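Local structure of branched-chain amino acid aminotransferase (Thermoproteus uzoniensis, 5CE8) at residues 41-46 with 162-167; 102-107 with 126-131. The protein probably transfers the amino group of leucine, isoleucine or valine to 2-oxoglutarate, using pyridoxal 5'-phosphate as cofactor. One frame throughout, in Å; residues are numbered along the deposited sequence.

Contact 1: residues 41-46 with 162-167. With PLP (pyridoxal-5'-phosphate), chain D.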
loop_
_atom_site.group_PDB
_atom_site.type_symbol
_atom_site.label_atom_id
_atom_site.label_comp_id
_atom_site.label_asym_id
_atom_site.label_seq_id
_atom_site.Cartn_x
_atom_site.Cartn_y
_atom_site.Cartn_z
ATOM N N GLY A 41 5.651 13.336 -23.978
ATOM C CA GLY A 41 4.918 13.377 -25.227
ATOM C C GLY A 41 3.520 12.865 -24.952
ATOM O O GLY A 41 3.237 12.311 -23.838
ATOM N N VAL A 42 2.657 13.057 -25.917
ATOM C CA VAL A 42 1.406 12.298 -26.004
ATOM C C VAL A 42 1.222 11.713 -27.403
ATOM O O VAL A 42 1.768 12.256 -28.409
ATOM C CB VAL A 42 0.217 13.139 -25.591
ATOM C CG1 VAL A 42 0.448 13.627 -24.201
ATOM C CG2 VAL A 42 -0.032 14.316 -26.475
ATOM N N PHE A 43 0.357 10.709 -27.500
ATOM C CA PHE A 43 0.054 10.139 -28.804
ATOM C C PHE A 43 -1.404 9.690 -28.830
ATOM O O PHE A 43 -2.132 9.782 -27.810
ATOM C CB PHE A 43 0.994 8.999 -29.170
ATOM C CG PHE A 43 0.933 7.819 -28.238
ATOM C CD1 PHE A 43 1.606 7.843 -27.013
ATOM C CD2 PHE A 43 0.209 6.705 -28.583
ATOM C CE1 PHE A 43 1.466 6.750 -26.131
ATOM C CE2 PHE A 43 0.150 5.561 -27.778
ATOM C CZ PHE A 43 0.760 5.600 -26.558
ATOM N N GLU A 44 -1.787 9.207 -30.003
ATOM C CA GLU A 44 -3.090 8.595 -30.288
ATOM C C GLU A 44 -2.985 7.424 -31.244
ATOM O O GLU A 44 -1.951 7.172 -31.887
ATOM C CB GLU A 44 -4.045 9.600 -30.907
ATOM C CG GLU A 44 -4.839 10.416 -29.902
ATOM C CD GLU A 44 -5.710 9.562 -28.993
ATOM O OE1 GLU A 44 -5.878 9.954 -27.830
ATOM O OE2 GLU A 44 -6.140 8.504 -29.470
ATOM N N GLY A 45 -4.095 6.716 -31.397
ATOM C CA GLY A 45 -4.162 5.589 -32.329
ATOM C C GLY A 45 -5.531 5.719 -32.937
ATOM O O GLY A 45 -6.499 5.919 -32.198
ATOM N N ILE A 46 -5.575 5.796 -34.261
ATOM C CA ILE A 46 -6.848 5.985 -34.946
ATOM C C ILE A 46 -6.859 5.060 -36.114
ATOM O O ILE A 46 -5.865 4.986 -36.832
ATOM C CB ILE A 46 -7.062 7.385 -35.453
ATOM C CG1 ILE A 46 -6.835 8.408 -34.315
ATOM C CG2 ILE A 46 -8.457 7.493 -36.097
ATOM C CD1 ILE A 46 -6.801 9.913 -34.742
ATOM N N LYS A 162 -2.707 9.638 -22.571
ATOM C CA LYS A 162 -2.039 8.718 -23.496
ATOM C C LYS A 162 -0.661 9.262 -23.715
ATOM O O LYS A 162 -0.296 9.863 -24.769
ATOM C CB LYS A 162 -2.883 8.564 -24.729
ATOM C CG LYS A 162 -2.580 7.243 -25.454
ATOM C CD LYS A 162 -3.738 6.898 -26.462
ATOM C CE LYS A 162 -3.493 5.631 -27.197
ATOM N NZ LYS A 162 -3.660 4.490 -26.236
ATOM N N ALA A 163 0.143 9.096 -22.711
ATOM C CA ALA A 163 1.428 9.780 -22.661
ATOM C C ALA A 163 2.602 8.847 -22.795
ATOM O O ALA A 163 2.655 7.836 -22.142
ATOM C CB ALA A 163 1.528 10.618 -21.381
ATOM N N THR A 164 3.600 9.269 -23.543
ATOM C CA THR A 164 4.665 8.411 -24.144
ATOM C C THR A 164 5.448 7.651 -23.119
ATOM O O THR A 164 5.451 6.381 -23.120
ATOM C CB THR A 164 5.574 9.263 -25.087
ATOM O OG1 THR A 164 6.044 10.356 -24.354
ATOM C CG2 THR A 164 4.778 9.849 -26.348
ATOM N N GLY A 165 5.923 8.398 -22.130
ATOM C CA GLY A 165 6.771 7.880 -21.083
ATOM C C GLY A 165 6.155 6.768 -20.251
ATOM O O GLY A 165 6.817 5.848 -19.943
ATOM N N ILE A 166 4.834 6.814 -20.052
ATOM C CA ILE A 166 4.049 5.689 -19.364
ATOM C C ILE A 166 4.240 4.333 -20.011
ATOM O O ILE A 166 4.198 3.331 -19.301
ATOM C CB ILE A 166 2.531 5.931 -19.366
ATOM C CG1 ILE A 166 2.212 7.221 -18.664
ATOM C CG2 ILE A 166 1.700 4.815 -18.744
ATOM C CD1 ILE A 166 0.832 7.638 -18.904
ATOM N N TYR A 167 4.407 4.264 -21.332
ATOM C CA TYR A 167 4.393 2.945 -22.078
ATOM C C TYR A 167 5.661 1.996 -21.904
ATOM O O TYR A 167 5.675 0.845 -22.402
ATOM C CB TYR A 167 3.894 3.160 -23.542
ATOM C CG TYR A 167 2.461 3.510 -23.483
ATOM C CD1 TYR A 167 2.116 4.743 -23.081
ATOM C CD2 TYR A 167 1.456 2.571 -23.681
ATOM C CE1 TYR A 167 0.852 5.060 -22.770
ATOM C CE2 TYR A 167 0.101 2.942 -23.479
ATOM C CZ TYR A 167 -0.155 4.221 -22.998
ATOM O OH TYR A 167 -1.396 4.766 -22.759
HETATM N N1 PLP D . -5.325 0.985 -22.812
HETATM C C2 PLP D . -4.215 1.716 -22.845
HETATM C C2A PLP D . -3.183 1.596 -21.764
HETATM C C3 PLP D . -3.922 2.580 -23.980
HETATM O O3 PLP D . -2.710 3.263 -24.041
HETATM C C4 PLP D . -4.929 2.665 -25.073
HETATM C C4A PLP D . -4.747 3.544 -26.294
HETATM C C5 PLP D . -6.146 1.822 -24.895
HETATM C C6 PLP D . -6.246 1.013 -23.728
HETATM C C5A PLP D . -7.256 1.698 -25.899
HETATM O O4P PLP D . -7.804 2.923 -26.229
HETATM P P PLP D . -8.567 3.069 -27.601
HETATM O O1P PLP D . -7.610 2.698 -28.784
HETATM O O2P PLP D . -9.820 2.314 -27.469
HETATM O O3P PLP D . -8.855 4.528 -27.822
#

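Contact 2: residues 102-107 with 126-131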
loop_
_atom_site.group_PDB
_atom_site.type_symbol
_atom_site.label_atom_id
_atom_site.label_comp_id
_atom_site.label_asym_id
_atom_site.label_seq_id
_atom_site.Cartn_x
_atom_site.Cartn_y
_atom_site.Cartn_z
ATOM N N LEU A 102 -6.084 1.358 -42.396
ATOM C CA LEU A 102 -4.940 2.076 -41.850
ATOM C C LEU A 102 -5.029 2.182 -40.334
ATOM O O LEU A 102 -6.127 2.156 -39.805
ATOM C CB LEU A 102 -4.944 3.504 -42.341
ATOM C CG LEU A 102 -4.947 3.821 -43.837
ATOM C CD1 LEU A 102 -5.013 5.366 -44.025
ATOM C CD2 LEU A 102 -3.762 3.137 -44.526
ATOM N N TYR A 103 -3.860 2.262 -39.712
ATOM C CA TYR A 103 -3.655 2.800 -38.384
ATOM C C TYR A 103 -2.941 4.131 -38.559
ATOM O O TYR A 103 -1.923 4.245 -39.226
ATOM C CB TYR A 103 -2.806 1.835 -37.606
ATOM C CG TYR A 103 -2.626 2.199 -36.168
ATOM C CD1 TYR A 103 -1.566 3.008 -35.771
ATOM C CD2 TYR A 103 -3.493 1.721 -35.193
ATOM C CE1 TYR A 103 -1.381 3.340 -34.456
ATOM C CE2 TYR A 103 -3.316 2.059 -33.849
ATOM C CZ TYR A 103 -2.229 2.816 -33.490
ATOM O OH TYR A 103 -2.069 3.231 -32.184
ATOM N N ILE A 104 -3.519 5.149 -37.989
ATOM C CA ILE A 104 -3.006 6.500 -37.993
ATOM C C ILE A 104 -2.409 6.877 -36.569
ATOM O O ILE A 104 -3.077 6.739 -35.516
ATOM C CB ILE A 104 -4.170 7.432 -38.343
ATOM C CG1 ILE A 104 -4.734 7.128 -39.788
ATOM C CG2 ILE A 104 -3.746 8.887 -38.283
ATOM C CD1 ILE A 104 -6.230 7.402 -39.861
ATOM N N ARG A 105 -1.161 7.286 -36.556
ATOM C CA ARG A 105 -0.495 7.700 -35.326
ATOM C C ARG A 105 -0.160 9.210 -35.216
ATOM O O ARG A 105 0.844 9.684 -35.872
ATOM C CB ARG A 105 0.817 6.998 -35.281
ATOM C CG ARG A 105 1.692 7.413 -34.091
ATOM C CD ARG A 105 1.105 7.281 -32.679
ATOM N NE ARG A 105 0.565 5.991 -32.266
ATOM C CZ ARG A 105 1.246 4.978 -31.752
ATOM N NH1 ARG A 105 2.577 4.961 -31.595
ATOM N NH2 ARG A 105 0.573 3.909 -31.407
ATOM N N PRO A 106 -0.979 9.963 -34.466
ATOM C CA PRO A 106 -0.623 11.339 -34.106
ATOM C C PRO A 106 0.302 11.268 -32.927
ATOM O O PRO A 106 -0.015 10.557 -31.940
ATOM C CB PRO A 106 -1.938 11.998 -33.715
ATOM C CG PRO A 106 -2.951 11.134 -34.131
ATOM C CD PRO A 106 -2.404 9.740 -34.347
ATOM N N VAL A 107 1.439 11.961 -33.008
ATOM C CA VAL A 107 2.354 12.044 -31.971
ATOM C C VAL A 107 2.728 13.497 -31.730
ATOM O O VAL A 107 3.096 14.200 -32.646
ATOM C CB VAL A 107 3.574 11.152 -32.127
ATOM C CG1 VAL A 107 4.306 11.357 -33.401
ATOM C CG2 VAL A 107 4.484 11.285 -30.927
ATOM N N VAL A 126 3.464 18.426 -33.750
ATOM C CA VAL A 126 2.618 17.294 -33.994
ATOM C C VAL A 126 3.007 16.642 -35.324
ATOM O O VAL A 126 3.208 17.286 -36.311
ATOM C CB VAL A 126 1.143 17.577 -33.930
ATOM C CG1 VAL A 126 0.352 16.289 -34.241
ATOM C CG2 VAL A 126 0.757 18.101 -32.545
ATOM N N ALA A 127 3.249 15.355 -35.303
ATOM C CA ALA A 127 3.419 14.572 -36.556
ATOM C C ALA A 127 2.323 13.546 -36.603
ATOM O O ALA A 127 1.897 12.971 -35.516
ATOM C CB ALA A 127 4.776 13.906 -36.591
ATOM N N ILE A 128 1.860 13.293 -37.810
ATOM C CA ILE A 128 0.756 12.379 -38.075
ATOM C C ILE A 128 1.083 11.564 -39.270
ATOM O O ILE A 128 1.221 12.060 -40.407
ATOM C CB ILE A 128 -0.572 13.010 -38.397
ATOM C CG1 ILE A 128 -1.135 13.775 -37.251
ATOM C CG2 ILE A 128 -1.595 11.945 -38.851
ATOM C CD1 ILE A 128 -2.106 14.865 -37.675
ATOM N N ALA A 129 1.188 10.291 -38.985
ATOM C CA ALA A 129 1.457 9.242 -39.959
ATOM C C ALA A 129 0.280 8.310 -40.059
ATOM O O ALA A 129 -0.367 7.965 -39.015
ATOM C CB ALA A 129 2.643 8.444 -39.524
ATOM N N ALA A 130 0.067 7.880 -41.304
ATOM C CA ALA A 130 -0.980 6.942 -41.722
ATOM C C ALA A 130 -0.343 5.738 -42.391
ATOM O O ALA A 130 0.345 5.908 -43.382
ATOM C CB ALA A 130 -1.918 7.635 -42.682
ATOM N N ILE A 131 -0.541 4.539 -41.841
ATOM C CA ILE A 131 0.115 3.390 -42.295
ATOM C C ILE A 131 -0.847 2.207 -42.574
ATOM O O ILE A 131 -1.782 1.945 -41.799
ATOM C CB ILE A 131 1.288 3.052 -41.290
ATOM C CG1 ILE A 131 1.096 1.745 -40.528
ATOM C CG2 ILE A 131 1.565 4.221 -40.323
ATOM C CD1 ILE A 131 2.314 1.326 -39.714
#

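Contact 1: residues 41-46 with 162-167
K162 sets CG anti to its backbone N, runs extended through CD and CE and bends only at chi4 (71°), which turns NZ onto the cofactor; F43 takes the crowded position between its backbone N and carbonyl carbon (chi1 62°), and this swings its ring beneath the lysine chain. NZ of K162 is joined covalently to C4A of PLP, 1.4 Å away, as in the internal aldimine of these enzymes. On the way there the lysine crosses F43 at about a right angle, and its CG lies over one face of that ring, 4.0 Å from the centroid, a CH-pi contact that suits a long aliphatic chain. The same phenyl ring turns its CE1-CZ edge to the face of Y167, the T-shaped pair having planes at 79° and centroids 5.0 Å apart. Y167 in turn brings its OH to O3 of PLP in a very short hydrogen bond, although O3 is less surely placed. F43, flat and apolar, thus packs against both the PLP-bonded lysine and this tyrosine, and Y38 of the second subunit meets its ring edge-to-face. The backbones are tied by F43 N to K162 O, 2.9 Å and nearly along the C=O axis, and by T164 N to G41 O, 3.1 Å, with the donor well above the carbonyl plane. At G41 a side chain would collide with T164 CG2, so glycine fits there. E44, bent at chi2, sends its carboxylate past K162 CD, OE2 hydrogen-bonded to H63 ND1 and OE1 salt-bridged to R66 NE, a second shell that probably helps hold R66 against PLP. The arrangement is the Schiff-base lysine site of a class-IV PLP-dependent aminotransferase, built where a strand meets the turn leading into helix 167-179.

Contact 2: residues 102-107 with 126-131
Strands 102-107 and 126-131 run antiparallel, at 169° with axes 4.6 Å apart, and Y103-I131, R105-A129 and V107-A127 are hydrogen-bonded pairs alternating with the non-hydrogen-bonded pairs I104-A130 and P106-I128. The bonds from R105 N to A129 O and from V107 N to A127 O are the shortest, each 2.7 Å and nearly along the C=O axis. P106 lacks an N-H, but its place in a non-hydrogen-bonded pair asks for none toward this neighbour. On the face bearing I104, P106, I128 and A130, the two isoleucines lie side by side, CG2 to CG2 at 3.8 Å, each with that branch anti to its backbone N. I128 CG1 reaches P106 CB at 4.0 Å, while the small A130 takes I104 CG1 and L102 CD1 against its methyl; helix 82-95 packs over this apolar layer. The other face differs: across from R105 and V107 stand A129 and A127, with small methyls on which L32 and V31 of the second subunit pack, respectively. R105, bent at chi2 and chi3, gives NH2 to Y103 OH, 2.8 Å away and in the guanidinium plane, while NH1 bonds to N37 and Y38 of the second subunit. The chemistry implies an apolar seam toward the helix and, on the opposite face, a buried arginine whose N-H groups meet oxygen acceptors that probably stabilise its charge, among them the hydroxyl of Y103, near the PLP site.

In the fold
Contact 1 and contact 2 have centres about 12 Å apart and both reach one antiparallel sheet, contact 1 through 41-46 alone; in it strands 125-132, 102-109 and 41-50 follow one another. Along the chain, 41-46 comes first, then the two strands of contact 2, and 162-167 last, so the pairing of 102-107 with 126-131 falls wholly between the halves of contact 1. Strand 41-50 joins them: I46 O lies 2.6 Å from I104 N, and E44 N 3.0 Å from P106 O, both probable backbone hydrogen bonds. This part of the sheet lies beside the PLP site, and since both contacts touch the second subunit, the site lies close to the subunit interface.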